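Local coordinates for DUF3845 domain-containing protein (Bacteroides thetaiotaomicron VPI-5482, PDB 3GF6) that is of unknown function but is an all-beta bacterial lipoprotein, probably related in fold to the C1q and TNF families, at residues 160-165 with 172-177. Residues are numbered along the deposited sequence; the frame is centred on the assembly and turned at random. Where two conformers were deposited one is given.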
HETATM    1  N   MSE A 160       1.935  12.253   8.352  1.00 12.79           N
HETATM    2  CA  MSE A 160       2.613  13.377   7.670  0.90 11.17           C
HETATM    3  C   MSE A 160       3.908  12.950   7.011  1.00 12.79           C
HETATM    4  O   MSE A 160       4.471  13.711   6.195  1.00 14.25           O
HETATM    5  CB  MSE A 160       2.867  14.544   8.623  0.90 13.52           C
HETATM    6  CG  MSE A 160       1.710  14.892   9.410  0.90 18.05           C
HETATM    7 SE   MSE A 160       2.210  16.325  10.563  0.76 18.46          SE
HETATM    8  CE  MSE A 160       1.622  17.682   9.361  0.90 19.09           C
ATOM      9  N   LYS A 161       4.371  11.731   7.284  1.00 13.06           N
ATOM     10  CA  LYS A 161       5.490  11.179   6.515  1.00 12.26           C
ATOM     11  C   LYS A 161       5.041  10.598   5.166  1.00 13.33           C
ATOM     12  O   LYS A 161       5.870  10.385   4.295  1.00 13.57           O
ATOM     13  CB  LYS A 161       6.232  10.090   7.298  1.00 12.05           C
ATOM     14  CG  LYS A 161       6.782  10.539   8.632  1.00 17.91           C
ATOM     15  CD  LYS A 161       7.724  11.696   8.488  1.00 25.35           C
ATOM     16  CE  LYS A 161       8.393  11.994   9.828  1.00 31.88           C
ATOM     17  NZ  LYS A 161       9.495  12.969   9.649  1.00 35.58           N
ATOM     18  N   LEU A 162       3.757  10.296   5.021  1.00 13.60           N
ATOM     19  CA  LEU A 162       3.212   9.817   3.762  1.00 12.74           C
ATOM     20  C   LEU A 162       2.815  10.992   2.893  1.00 13.56           C
ATOM     21  O   LEU A 162       3.162  11.056   1.705  1.00 15.41           O
ATOM     22  CB  LEU A 162       1.989   8.914   3.997  1.00 13.00           C
ATOM     23  CG  LEU A 162       1.198   8.525   2.724  1.00 12.68           C
ATOM     24  CD1 LEU A 162       2.119   7.731   1.779  1.00  9.64           C
ATOM     25  CD2 LEU A 162      -0.068   7.757   3.119  1.00 11.86           C
ATOM     26  N   GLY A 163       2.077  11.926   3.466  1.00 13.45           N
ATOM     27  CA  GLY A 163       1.639  13.086   2.686  1.00 14.88           C
ATOM     28  C   GLY A 163       1.112  14.249   3.485  1.00 12.99           C
ATOM     29  O   GLY A 163       1.313  14.339   4.709  1.00 15.50           O
ATOM     30  N   THR A 164       0.428  15.130   2.770  1.00 11.91           N
ATOM     31  CA  THR A 164      -0.083  16.370   3.308  0.50 12.87           C
ATOM     32  C   THR A 164      -1.585  16.273   3.489  1.00 14.11           C
ATOM     33  O   THR A 164      -2.293  15.888   2.559  1.00 13.39           O
ATOM     34  CB  THR A 164       0.181  17.531   2.326  0.50 13.37           C
ATOM     35  OG1 THR A 164       1.587  17.634   2.036  0.50 11.27           O
ATOM     36  CG2 THR A 164      -0.328  18.815   2.906  0.50  5.64           C
ATOM     37  N   PHE A 165      -2.069  16.637   4.670  1.00 12.86           N
ATOM     38  CA  PHE A 165      -3.505  16.590   4.936  1.00 13.48           C
ATOM     39  C   PHE A 165      -4.108  17.952   4.791  1.00 16.36           C
ATOM     40  O   PHE A 165      -3.424  18.948   5.020  1.00 13.68           O
ATOM     41  CB  PHE A 165      -3.765  16.138   6.362  1.00 14.64           C
ATOM     42  CG  PHE A 165      -3.381  14.729   6.635  1.00 15.14           C
ATOM     43  CD1 PHE A 165      -2.111  14.421   7.121  1.00 17.37           C
ATOM     44  CD2 PHE A 165      -4.299  13.717   6.475  1.00 14.87           C
ATOM     45  CE1 PHE A 165      -1.770  13.127   7.428  1.00 21.32           C
ATOM     46  CE2 PHE A 165      -3.970  12.418   6.771  1.00 18.19           C
ATOM     47  CZ  PHE A 165      -2.705  12.114   7.244  1.00 20.02           C
ATOM     48  N   CYS A 172      -5.561  13.217   1.992  1.00 11.30           N
ATOM     49  CA  CYS A 172      -4.141  13.044   2.151  1.00 11.75           C
ATOM     50  C   CYS A 172      -3.548  12.926   0.755  1.00 13.10           C
ATOM     51  O   CYS A 172      -3.879  11.969   0.013  1.00 11.81           O
ATOM     52  CB  CYS A 172      -3.823  11.799   2.985  1.00 13.25           C
ATOM     53  SG  CYS A 172      -2.045  11.574   3.298  1.00 15.63           S
ATOM     54  N   THR A 173      -2.657  13.877   0.428  1.00 12.24           N
ATOM     55  CA  THR A 173      -2.029  13.999  -0.895  1.00  9.51           C
ATOM     56  C   THR A 173      -0.588  13.592  -0.742  1.00 12.62           C
ATOM     57  O   THR A 173       0.131  14.161   0.093  1.00 12.77           O
ATOM     58  CB  THR A 173      -2.143  15.450  -1.401  1.00 11.34           C
ATOM     59  OG1 THR A 173      -3.517  15.845  -1.359  1.00 15.13           O
ATOM     60  CG2 THR A 173      -1.585  15.630  -2.806  1.00 12.30           C
ATOM     61  N   PHE A 174      -0.166  12.586  -1.511  1.00 13.04           N
ATOM     62  CA  PHE A 174       1.146  11.961  -1.292  1.00 12.01           C
ATOM     63  C   PHE A 174       1.961  11.822  -2.564  1.00 14.76           C
ATOM     64  O   PHE A 174       1.420  11.749  -3.662  1.00 11.41           O
ATOM     65  CB  PHE A 174       0.979  10.558  -0.642  1.00 14.26           C
ATOM     66  CG  PHE A 174      -0.062   9.699  -1.314  1.00 14.78           C
ATOM     67  CD1 PHE A 174       0.268   8.920  -2.400  1.00 14.23           C
ATOM     68  CD2 PHE A 174      -1.382   9.707  -0.869  1.00 15.17           C
ATOM     69  CE1 PHE A 174      -0.697   8.168  -3.067  1.00 14.62           C
ATOM     70  CE2 PHE A 174      -2.362   8.919  -1.497  1.00 13.96           C
ATOM     71  CZ  PHE A 174      -2.016   8.157  -2.602  1.00 13.48           C
ATOM     72  N   ASP A 175       3.286  11.770  -2.405  1.00 13.54           N
ATOM     73  CA  ASP A 175       4.194  11.547  -3.513  1.00 11.60           C
ATOM     74  C   ASP A 175       5.490  11.034  -2.902  1.00 15.38           C
ATOM     75  O   ASP A 175       6.346  11.817  -2.491  1.00 15.96           O
ATOM     76  CB  ASP A 175       4.416  12.842  -4.303  1.00 13.43           C
ATOM     77  CG  ASP A 175       5.229  12.626  -5.594  1.00 13.85           C
ATOM     78  OD1 ASP A 175       5.656  11.477  -5.849  1.00 13.67           O
ATOM     79  OD2 ASP A 175       5.433  13.616  -6.363  1.00 14.06           O
ATOM     80  N   ILE A 176       5.580   9.714  -2.766  1.00 14.49           N
ATOM     81  CA  ILE A 176       6.687   9.056  -2.071  1.00 12.52           C
ATOM     82  C   ILE A 176       7.437   8.184  -3.060  1.00 13.96           C
ATOM     83  O   ILE A 176       6.890   7.685  -4.071  1.00 13.98           O
ATOM     84  CB  ILE A 176       6.234   8.219  -0.814  1.00 11.24           C
ATOM     85  CG1 ILE A 176       5.277   7.092  -1.242  1.00 14.69           C
ATOM     86  CG2 ILE A 176       5.638   9.168   0.218  1.00 12.69           C
ATOM     87  CD1 ILE A 176       5.040   5.985  -0.224  1.00 13.66           C
ATOM     88  N   THR A 177       8.707   8.008  -2.783  1.00 12.09           N
ATOM     89  CA  THR A 177       9.524   7.088  -3.575  1.00 12.54           C
ATOM     90  C   THR A 177      10.321   6.151  -2.663  1.00 14.42           C
ATOM     91  O   THR A 177      10.583   6.458  -1.492  1.00 15.84           O
ATOM     92  CB  THR A 177      10.502   7.835  -4.479  1.00 15.77           C
ATOM     93  OG1 THR A 177      11.385   8.639  -3.679  1.00 18.39           O
ATOM     94  CG2 THR A 177       9.762   8.668  -5.475  1.00  9.95           C
TER
HETATM   95  O   HOH W   1       4.232  12.851   0.067  1.00 16.62           O
HETATM   96  O   HOH W   2      -4.440  16.754   1.014  1.00 11.51           O
HETATM   97  O   HOH W   3       2.406  15.810  -0.648  1.00 49.52           O
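Thr164 and Thr173 form an antiparallel hydrogen-bonded pair, with Thr164 N 2.9 Å from Thr173 O and Thr173 N 3.0 Å from Thr164 O. Both bonds are nearly straight at hydrogen. The two threonine side chains lie on one face of the sheet. The next pair, Phe165 with Cys172, is non-hydrogen-bonded, and its side chains lie together on the opposite face. With SG anti to the backbone N (chi1 -177°), the Cys172 sulfur comes to lie over one face of the Phe165 ring, 4.2 Å from the ring centroid and displaced toward the rim. Cys172 CB meets Phe165 CE2 at 3.8 Å. An alanine in place of Phe165 would probably leave the Cys172 sulfur without its aromatic cover and open a gap beside Val134. The two strands make a beta hairpin at one edge of an antiparallel sheet; strand 112-123 pairs with the other side of 171-183. Beyond the paired residues, a water bridges the two backbones: it donates to Leu162 O and accepts from Asp175 N. Leu162 CD1 sits 3.9 Å from Phe174 CB and also touches Ile176 CD1. Leu162 and Ile176 both reach Ala136 on strand 129-139, in the facing sheet. A second water links Thr164 O to Thr173 OG1, 2.7 Å from that hydroxyl.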